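Local structure of antitoxin RnlB (Escherichia coli, 6Y2P) at residues M1-T5 with V16-T20; T20-L26 with F50-N56. The protein acts as the labile antitoxin of a type II toxin-antitoxin system, inhibiting the endonuclease activity of its cognate toxin RnlA. All blocks are in the same frame, centred on the assembly; numbering follows the deposited sequence.

Contact 1: residues M1-T5 with V16-T20; sequences MFEIT and VVMAT
Phe2 to Thr5 and Val16 to Ala19 run antiparallel, their axes 4.5 Å apart at closest and their directions 144° from each other, with Glu3 and Met18 as the hydrogen-bonded pair between the non-hydrogen-bonded pairs Phe2–Ala19 and Ile4–Val17. Glu3 N reaches Met18 O at 2.9 Å, in the plane of that carbonyl, and Met18 N returns the bond to Glu3 O over the same distance. Two residues on, Thr5 N gives to Val16 O at 3.0 Å, and Thr5 OG1 adds a weak bond to that oxygen. At the chain start the ladder thins to a weak bond from Thr20 N to Met1 O, 3.3 Å long. Two alpha carbons lend further polar contacts, Phe2 CA facing Met18 O and Ile4 CA facing Val16 O.

The side chains sort onto two faces. On one, Phe2 sets CG between its backbone N and carbonyl carbon; this torsion (chi1 61°) swings the ring off Val17 and leaves Phe2 CB nearest to Val17 CG1, at 3.8 Å, while the ring meets that methyl obliquely. Ile4 lies more loosely against the other branch of Val17, and Ile32 and Leu36 of helix 29-39 pack over this apolar patch. On the reverse face Thr5 meets Met18 at about a right angle, its CG2 4.0 Å from Met18 CB, while Leu94 of helix 88-99 touches both residues. Glu3, extended beyond CG, hydrogen-bonds through OE1 to the hydroxyl of Tyr104. At the end of the pairing, Thr20 CG2 lies 3.6 Å from Phe2 C. Strands 2-7 and 13-19, successive in the chain and paired antiparallel, form a beta hairpin, whose first strand is outermost within the chain's mixed sheet and whose two faces are both met by helices.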
ATOM      1  N   MET C   1     -25.504 -19.355  13.733  1.00 79.82           N
ATOM      2  CA  MET C   1     -24.444 -18.888  12.843  1.00 73.03           C
ATOM      3  C   MET C   1     -24.906 -18.934  11.395  1.00 80.20           C
ATOM      4  O   MET C   1     -24.317 -18.306  10.489  1.00 85.52           O
ATOM      5  CB  MET C   1     -23.196 -19.741  13.012  1.00 78.29           C
ATOM      6  CG  MET C   1     -21.960 -19.062  12.502  1.00 92.67           C
ATOM      7  SD  MET C   1     -20.500 -20.008  12.884  1.00109.59           S
ATOM      8  CE  MET C   1     -20.508 -19.919  14.680  1.00113.91           C
ATOM      9  N   PHE C   2     -26.012 -19.646  11.207  1.00 74.61           N
ATOM     10  CA  PHE C   2     -26.596 -19.858   9.909  1.00 73.93           C
ATOM     11  C   PHE C   2     -28.099 -19.931  10.080  1.00 75.76           C
ATOM     12  O   PHE C   2     -28.600 -20.204  11.173  1.00 78.78           O
ATOM     13  CB  PHE C   2     -26.082 -21.158   9.273  1.00 77.01           C
ATOM     14  CG  PHE C   2     -26.419 -22.377  10.059  1.00 81.98           C
ATOM     15  CD1 PHE C   2     -25.579 -22.816  11.068  1.00 82.75           C
ATOM     16  CD2 PHE C   2     -27.593 -23.077   9.815  1.00 92.39           C
ATOM     17  CE1 PHE C   2     -25.911 -23.943  11.825  1.00 84.68           C
ATOM     18  CE2 PHE C   2     -27.925 -24.204  10.562  1.00 93.90           C
ATOM     19  CZ  PHE C   2     -27.081 -24.631  11.567  1.00 90.05           C
ATOM     20  N   GLU C   3     -28.798 -19.774   8.951  1.00 80.38           N
ATOM     21  CA  GLU C   3     -30.243 -19.922   8.827  1.00 84.39           C
ATOM     22  C   GLU C   3     -30.539 -20.623   7.512  1.00 96.76           C
ATOM     23  O   GLU C   3     -30.064 -20.190   6.456  1.00101.14           O
ATOM     24  CB  GLU C   3     -30.970 -18.578   8.845  1.00 82.06           C
ATOM     25  CG  GLU C   3     -32.447 -18.675   8.436  1.00 90.42           C
ATOM     26  CD  GLU C   3     -33.292 -17.563   9.046  1.00 98.87           C
ATOM     27  OE1 GLU C   3     -32.691 -16.629   9.621  1.00 98.58           O
ATOM     28  OE2 GLU C   3     -34.545 -17.628   8.971  1.00102.92           O
ATOM     29  N   ILE C   4     -31.279 -21.723   7.580  1.00 95.92           N
ATOM     30  CA  ILE C   4     -31.767 -22.355   6.362  1.00 98.69           C
ATOM     31  C   ILE C   4     -32.980 -21.595   5.847  1.00100.80           C
ATOM     32  O   ILE C   4     -34.029 -21.552   6.499  1.00101.63           O
ATOM     33  CB  ILE C   4     -32.060 -23.843   6.597  1.00 99.45           C
ATOM     34  CG1 ILE C   4     -30.719 -24.541   6.768  1.00102.63           C
ATOM     35  CG2 ILE C   4     -32.756 -24.446   5.390  1.00104.27           C
ATOM     36  CD1 ILE C   4     -30.491 -25.158   8.101  1.00101.98           C
ATOM     37  N   THR C   5     -32.834 -20.979   4.670  1.00102.72           N
ATOM     38  CA  THR C   5     -33.890 -20.167   4.071  1.00105.54           C
ATOM     39  C   THR C   5     -34.759 -20.960   3.106  1.00113.41           C
ATOM     40  O   THR C   5     -35.946 -20.649   2.965  1.00122.42           O
ATOM     41  CB  THR C   5     -33.280 -18.966   3.342  1.00103.97           C
ATOM     42  OG1 THR C   5     -32.304 -19.420   2.401  1.00104.69           O
ATOM     43  CG2 THR C   5     -32.624 -18.013   4.334  1.00 89.71           C
ATOM     44  N   VAL C  16     -30.662 -24.098   1.118  1.00 97.05           N
ATOM     45  CA  VAL C  16     -29.973 -22.813   1.011  1.00 88.73           C
ATOM     46  C   VAL C  16     -29.620 -22.355   2.420  1.00 89.68           C
ATOM     47  O   VAL C  16     -30.505 -22.197   3.272  1.00102.52           O
ATOM     48  CB  VAL C  16     -30.823 -21.740   0.309  1.00 87.02           C
ATOM     49  CG1 VAL C  16     -30.032 -20.456   0.216  1.00 81.17           C
ATOM     50  CG2 VAL C  16     -31.265 -22.185  -1.059  1.00 83.71           C
ATOM     51  N   VAL C  17     -28.344 -22.103   2.652  1.00 80.85           N
ATOM     52  CA  VAL C  17     -27.798 -21.793   3.964  1.00 77.91           C
ATOM     53  C   VAL C  17     -27.271 -20.375   3.921  1.00 82.69           C
ATOM     54  O   VAL C  17     -26.377 -20.063   3.125  1.00 88.49           O
ATOM     55  CB  VAL C  17     -26.655 -22.743   4.341  1.00 80.75           C
ATOM     56  CG1 VAL C  17     -26.195 -22.462   5.754  1.00 86.20           C
ATOM     57  CG2 VAL C  17     -27.075 -24.201   4.160  1.00 81.36           C
ATOM     58  N   MET C  18     -27.787 -19.533   4.793  1.00 81.47           N
ATOM     59  CA  MET C  18     -27.415 -18.133   4.858  1.00 73.13           C
ATOM     60  C   MET C  18     -26.661 -17.831   6.155  1.00 78.69           C
ATOM     61  O   MET C  18     -27.047 -18.297   7.229  1.00 85.00           O
ATOM     62  CB  MET C  18     -28.670 -17.300   4.784  1.00 75.40           C
ATOM     63  CG  MET C  18     -28.447 -15.874   5.083  1.00 88.54           C
ATOM     64  SD  MET C  18     -29.874 -15.026   4.445  1.00 92.88           S
ATOM     65  CE  MET C  18     -30.061 -13.689   5.602  1.00 86.17           C
ATOM     66  N   ALA C  19     -25.589 -17.055   6.063  1.00 72.03           N
ATOM     67  CA  ALA C  19     -24.906 -16.612   7.270  1.00 70.65           C
ATOM     68  C   ALA C  19     -25.706 -15.506   7.970  1.00 81.88           C
ATOM     69  O   ALA C  19     -26.310 -14.640   7.324  1.00 82.31           O
ATOM     70  CB  ALA C  19     -23.497 -16.123   6.946  1.00 60.52           C
ATOM     71  N   THR C  20     -25.662 -15.520   9.311  1.00 73.79           N
ATOM     72  CA  THR C  20     -26.406 -14.596  10.164  1.00 72.97           C
ATOM     73  C   THR C  20     -25.540 -13.550  10.870  1.00 68.33           C
ATOM     74  O   THR C  20     -26.067 -12.801  11.696  1.00 80.55           O
ATOM     75  CB  THR C  20     -27.170 -15.402  11.229  1.00 80.80           C
ATOM     76  OG1 THR C  20     -26.228 -16.115  12.048  1.00 83.43           O
ATOM     77  CG2 THR C  20     -28.168 -16.378  10.611  1.00 85.48           C
TER

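Contact 2: residues T20-L26 with F50-N56; sequences TGFENPL and FDLLCAN
Leu26 rests its CD2 methyl on one face of the Phe50 ring, 3.6 Å from the centroid and 18° off the normal, a CH-pi contact in which the methyl acts as the bump and the flat ring as its seat. Pro25 approaches differently: its CB stands at the edge of that ring, near its plane, while its CD abuts Leu52 CD2 at 3.8 Å. Leu52 CD2 also lies 3.6 Å from Asn24 OD1, filling the notch between amide and proline. That notch is shaped by an Asx turn, since Asn24 OD1 accepts from Leu26 N. The loop is the first connection of a beta-alpha-beta crossover, from strand 13-19 through helix 29-39 to the parallel neighbour strand 46-51. Leu52 is the N-cap of the short helix 53-56, which presents its smaller side chains to the loop. Ala55 CB is set into the bend of the backbone, 3.3 Å from Phe22 O and close to Glu23 O, and Cys54 CB lies against side-chain-less Gly21. Asn24 and Asn56, their amide planes nearly perpendicular, both bond the backbone of a chain of another protein, Asn24 only weakly.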
ATOM      1  N   THR C  20     -25.662 -15.520   9.311  1.00 73.79           N
ATOM      2  CA  THR C  20     -26.406 -14.596  10.164  1.00 72.97           C
ATOM      3  C   THR C  20     -25.540 -13.550  10.870  1.00 68.33           C
ATOM      4  O   THR C  20     -26.067 -12.801  11.696  1.00 80.55           O
ATOM      5  CB  THR C  20     -27.170 -15.402  11.229  1.00 80.80           C
ATOM      6  OG1 THR C  20     -26.228 -16.115  12.048  1.00 83.43           O
ATOM      7  CG2 THR C  20     -28.168 -16.378  10.611  1.00 85.48           C
ATOM      8  N   GLY C  21     -24.283 -13.385  10.472  1.00 66.08           N
ATOM      9  CA  GLY C  21     -23.367 -12.478  11.151  1.00 67.25           C
ATOM     10  C   GLY C  21     -21.988 -12.565  10.521  1.00 62.18           C
ATOM     11  O   GLY C  21     -21.843 -13.126   9.438  1.00 55.98           O
ATOM     12  N   PHE C  22     -20.950 -12.026  11.204  1.00 57.66           N
ATOM     13  CA  PHE C  22     -19.611 -12.020  10.585  1.00 52.53           C
ATOM     14  C   PHE C  22     -18.929 -13.393  10.559  1.00 58.83           C
ATOM     15  O   PHE C  22     -17.927 -13.553   9.851  1.00 77.33           O
ATOM     16  CB  PHE C  22     -18.675 -11.024  11.282  1.00 49.12           C
ATOM     17  CG  PHE C  22     -18.328 -11.399  12.723  1.00 59.46           C
ATOM     18  CD1 PHE C  22     -19.138 -11.000  13.754  1.00 58.24           C
ATOM     19  CD2 PHE C  22     -17.181 -12.147  13.032  1.00 62.71           C
ATOM     20  CE1 PHE C  22     -18.811 -11.290  15.093  1.00 67.30           C
ATOM     21  CE2 PHE C  22     -16.854 -12.468  14.372  1.00 54.64           C
ATOM     22  CZ  PHE C  22     -17.673 -12.029  15.388  1.00 71.10           C
ATOM     23  N   GLU C  23     -19.384 -14.360  11.342  1.00 60.63           N
ATOM     24  CA  GLU C  23     -18.783 -15.684  11.317  1.00 65.39           C
ATOM     25  C   GLU C  23     -19.187 -16.460  10.069  1.00 67.00           C
ATOM     26  O   GLU C  23     -20.332 -16.407   9.624  1.00 82.98           O
ATOM     27  CB  GLU C  23     -19.166 -16.463  12.577  1.00 74.63           C
ATOM     28  CG  GLU C  23     -18.558 -15.878  13.854  1.00 84.62           C
ATOM     29  CD  GLU C  23     -19.176 -16.457  15.110  1.00 98.67           C
ATOM     30  OE1 GLU C  23     -18.454 -17.115  15.877  1.00105.66           O
ATOM     31  OE2 GLU C  23     -20.387 -16.258  15.331  1.00105.44           O
ATOM     32  N   ASN C  24     -18.247 -17.217   9.525  1.00 70.09           N
ATOM     33  CA  ASN C  24     -18.512 -17.985   8.317  1.00 66.46           C
ATOM     34  C   ASN C  24     -19.187 -19.313   8.667  1.00 69.44           C
ATOM     35  O   ASN C  24     -18.577 -20.143   9.361  1.00 58.45           O
ATOM     36  CB  ASN C  24     -17.220 -18.243   7.569  1.00 50.08           C
ATOM     37  CG  ASN C  24     -17.457 -18.531   6.109  1.00 59.49           C
ATOM     38  OD1 ASN C  24     -18.371 -19.303   5.769  1.00 58.09           O
ATOM     39  ND2 ASN C  24     -16.632 -17.910   5.209  1.00 64.94           N
ATOM     40  N   PRO C  25     -20.402 -19.586   8.163  1.00 72.21           N
ATOM     41  CA  PRO C  25     -21.087 -20.842   8.532  1.00 74.25           C
ATOM     42  C   PRO C  25     -20.304 -22.087   8.175  1.00 76.13           C
ATOM     43  O   PRO C  25     -20.580 -23.143   8.751  1.00 80.95           O
ATOM     44  CB  PRO C  25     -22.413 -20.788   7.755  1.00 69.48           C
ATOM     45  CG  PRO C  25     -22.559 -19.401   7.302  1.00 69.72           C
ATOM     46  CD  PRO C  25     -21.172 -18.802   7.185  1.00 65.08           C
ATOM     47  N   LEU C  26     -19.386 -22.021   7.204  1.00 76.07           N
ATOM     48  CA  LEU C  26     -18.622 -23.194   6.771  1.00 76.20           C
ATOM     49  C   LEU C  26     -17.564 -23.638   7.787  1.00 80.61           C
ATOM     50  O   LEU C  26     -16.949 -24.701   7.606  1.00 84.29           O
ATOM     51  CB  LEU C  26     -17.974 -22.914   5.418  1.00 66.28           C
ATOM     52  CG  LEU C  26     -19.037 -22.863   4.323  1.00 67.09           C
ATOM     53  CD1 LEU C  26     -18.503 -22.249   3.038  1.00 63.96           C
ATOM     54  CD2 LEU C  26     -19.647 -24.246   4.076  1.00 61.79           C
ATOM     55  N   PHE C  50     -24.763 -21.825  -0.340  1.00 83.20           N
ATOM     56  CA  PHE C  50     -24.455 -20.999   0.823  1.00 74.91           C
ATOM     57  C   PHE C  50     -24.415 -19.536   0.385  1.00 75.25           C
ATOM     58  O   PHE C  50     -23.687 -19.188  -0.565  1.00 77.74           O
ATOM     59  CB  PHE C  50     -23.079 -21.347   1.421  1.00 72.04           C
ATOM     60  CG  PHE C  50     -23.066 -22.546   2.306  1.00 73.52           C
ATOM     61  CD1 PHE C  50     -22.866 -23.809   1.773  1.00 77.70           C
ATOM     62  CD2 PHE C  50     -23.203 -22.411   3.675  1.00 74.96           C
ATOM     63  CE1 PHE C  50     -22.832 -24.921   2.587  1.00 82.76           C
ATOM     64  CE2 PHE C  50     -23.183 -23.518   4.512  1.00 77.56           C
ATOM     65  CZ  PHE C  50     -23.004 -24.778   3.969  1.00 86.99           C
ATOM     66  N   ASP C  51     -25.161 -18.686   1.089  1.00 64.74           N
ATOM     67  CA  ASP C  51     -25.043 -17.231   0.963  1.00 67.66           C
ATOM     68  C   ASP C  51     -24.200 -16.684   2.121  1.00 74.51           C
ATOM     69  O   ASP C  51     -24.625 -16.720   3.278  1.00 87.96           O
ATOM     70  CB  ASP C  51     -26.426 -16.581   0.950  1.00 72.95           C
ATOM     71  CG  ASP C  51     -26.361 -15.063   0.960  1.00 75.01           C
ATOM     72  OD1 ASP C  51     -25.242 -14.494   0.902  1.00 71.10           O
ATOM     73  OD2 ASP C  51     -27.428 -14.435   0.985  1.00 76.27           O
ATOM     74  N   LEU C  52     -23.012 -16.159   1.831  1.00 67.76           N
ATOM     75  CA  LEU C  52     -22.133 -15.746   2.915  1.00 62.11           C
ATOM     76  C   LEU C  52     -22.084 -14.233   3.119  1.00 67.39           C
ATOM     77  O   LEU C  52     -21.130 -13.729   3.757  1.00 57.26           O
ATOM     78  CB  LEU C  52     -20.732 -16.299   2.676  1.00 55.82           C
ATOM     79  CG  LEU C  52     -20.625 -17.784   2.284  1.00 61.71           C
ATOM     80  CD1 LEU C  52     -19.182 -18.169   1.900  1.00 58.94           C
ATOM     81  CD2 LEU C  52     -21.082 -18.675   3.427  1.00 67.21           C
ATOM     82  N   LEU C  53     -23.130 -13.514   2.678  1.00 63.10           N
ATOM     83  CA  LEU C  53     -23.098 -12.047   2.638  1.00 63.12           C
ATOM     84  C   LEU C  53     -22.660 -11.440   3.972  1.00 69.15           C
ATOM     85  O   LEU C  53     -21.784 -10.566   4.008  1.00 72.77           O
ATOM     86  CB  LEU C  53     -24.464 -11.495   2.248  1.00 64.71           C
ATOM     87  CG  LEU C  53     -24.541  -9.970   2.410  1.00 60.60           C
ATOM     88  CD1 LEU C  53     -23.680  -9.363   1.343  1.00 59.80           C
ATOM     89  CD2 LEU C  53     -25.955  -9.379   2.387  1.00 63.76           C
ATOM     90  N   CYS C  54     -23.221 -11.919   5.087  1.00 68.81           N
ATOM     91  CA  CYS C  54     -22.894 -11.266   6.348  1.00 68.64           C
ATOM     92  C   CYS C  54     -21.499 -11.619   6.857  1.00 67.94           C
ATOM     93  O   CYS C  54     -20.928 -10.857   7.647  1.00 58.22           O
ATOM     94  CB  CYS C  54     -23.900 -11.680   7.431  1.00 63.25           C
ATOM     95  SG  CYS C  54     -25.616 -11.063   7.182  1.00 72.70           S
ATOM     96  N   ALA C  55     -20.845 -12.614   6.277  1.00 61.17           N
ATOM     97  CA  ALA C  55     -19.469 -12.830   6.665  1.00 61.34           C
ATOM     98  C   ALA C  55     -18.497 -12.285   5.637  1.00 67.17           C
ATOM     99  O   ALA C  55     -17.390 -11.852   5.988  1.00 59.25           O
ATOM    100  CB  ALA C  55     -19.216 -14.325   6.861  1.00 66.93           C
ATOM    101  N   ASN C  56     -18.935 -12.244   4.380  1.00 69.39           N
ATOM    102  CA  ASN C  56     -18.065 -11.940   3.273  1.00 61.96           C
ATOM    103  C   ASN C  56     -18.330 -10.598   2.613  1.00 59.49           C
ATOM    104  O   ASN C  56     -17.474 -10.122   1.871  1.00 58.20           O
ATOM    105  CB  ASN C  56     -18.189 -13.077   2.258  1.00 59.48           C
ATOM    106  CG  ASN C  56     -17.220 -14.233   2.573  1.00 61.74           C
ATOM    107  OD1 ASN C  56     -16.420 -14.155   3.532  1.00 58.22           O
ATOM    108  ND2 ASN C  56     -17.259 -15.282   1.758  1.00 53.30           N
TER

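Thr20 belongs to both contacts: the chain leaves the hairpin of contact 1 and at once enters the loop of contact 2. The two also meet through neighbouring strands of one sheet, where Val17 O and Asp51 N, and Ala19 N and Asp51 O, are probably hydrogen-bonded, and where Val17 packs on Phe50; Ala19 also packs on Pro25 of the loop. Contact 1, with an outermost strand, is partly buried and held mainly by main-chain bonds. Contact 2 is buried and has no hydrogen bond between its segments, relying on apolar packing, a CH-pi contact and small side chains set against backbone carbonyls. Only contact 2 is touched by another protein chain of the assembly.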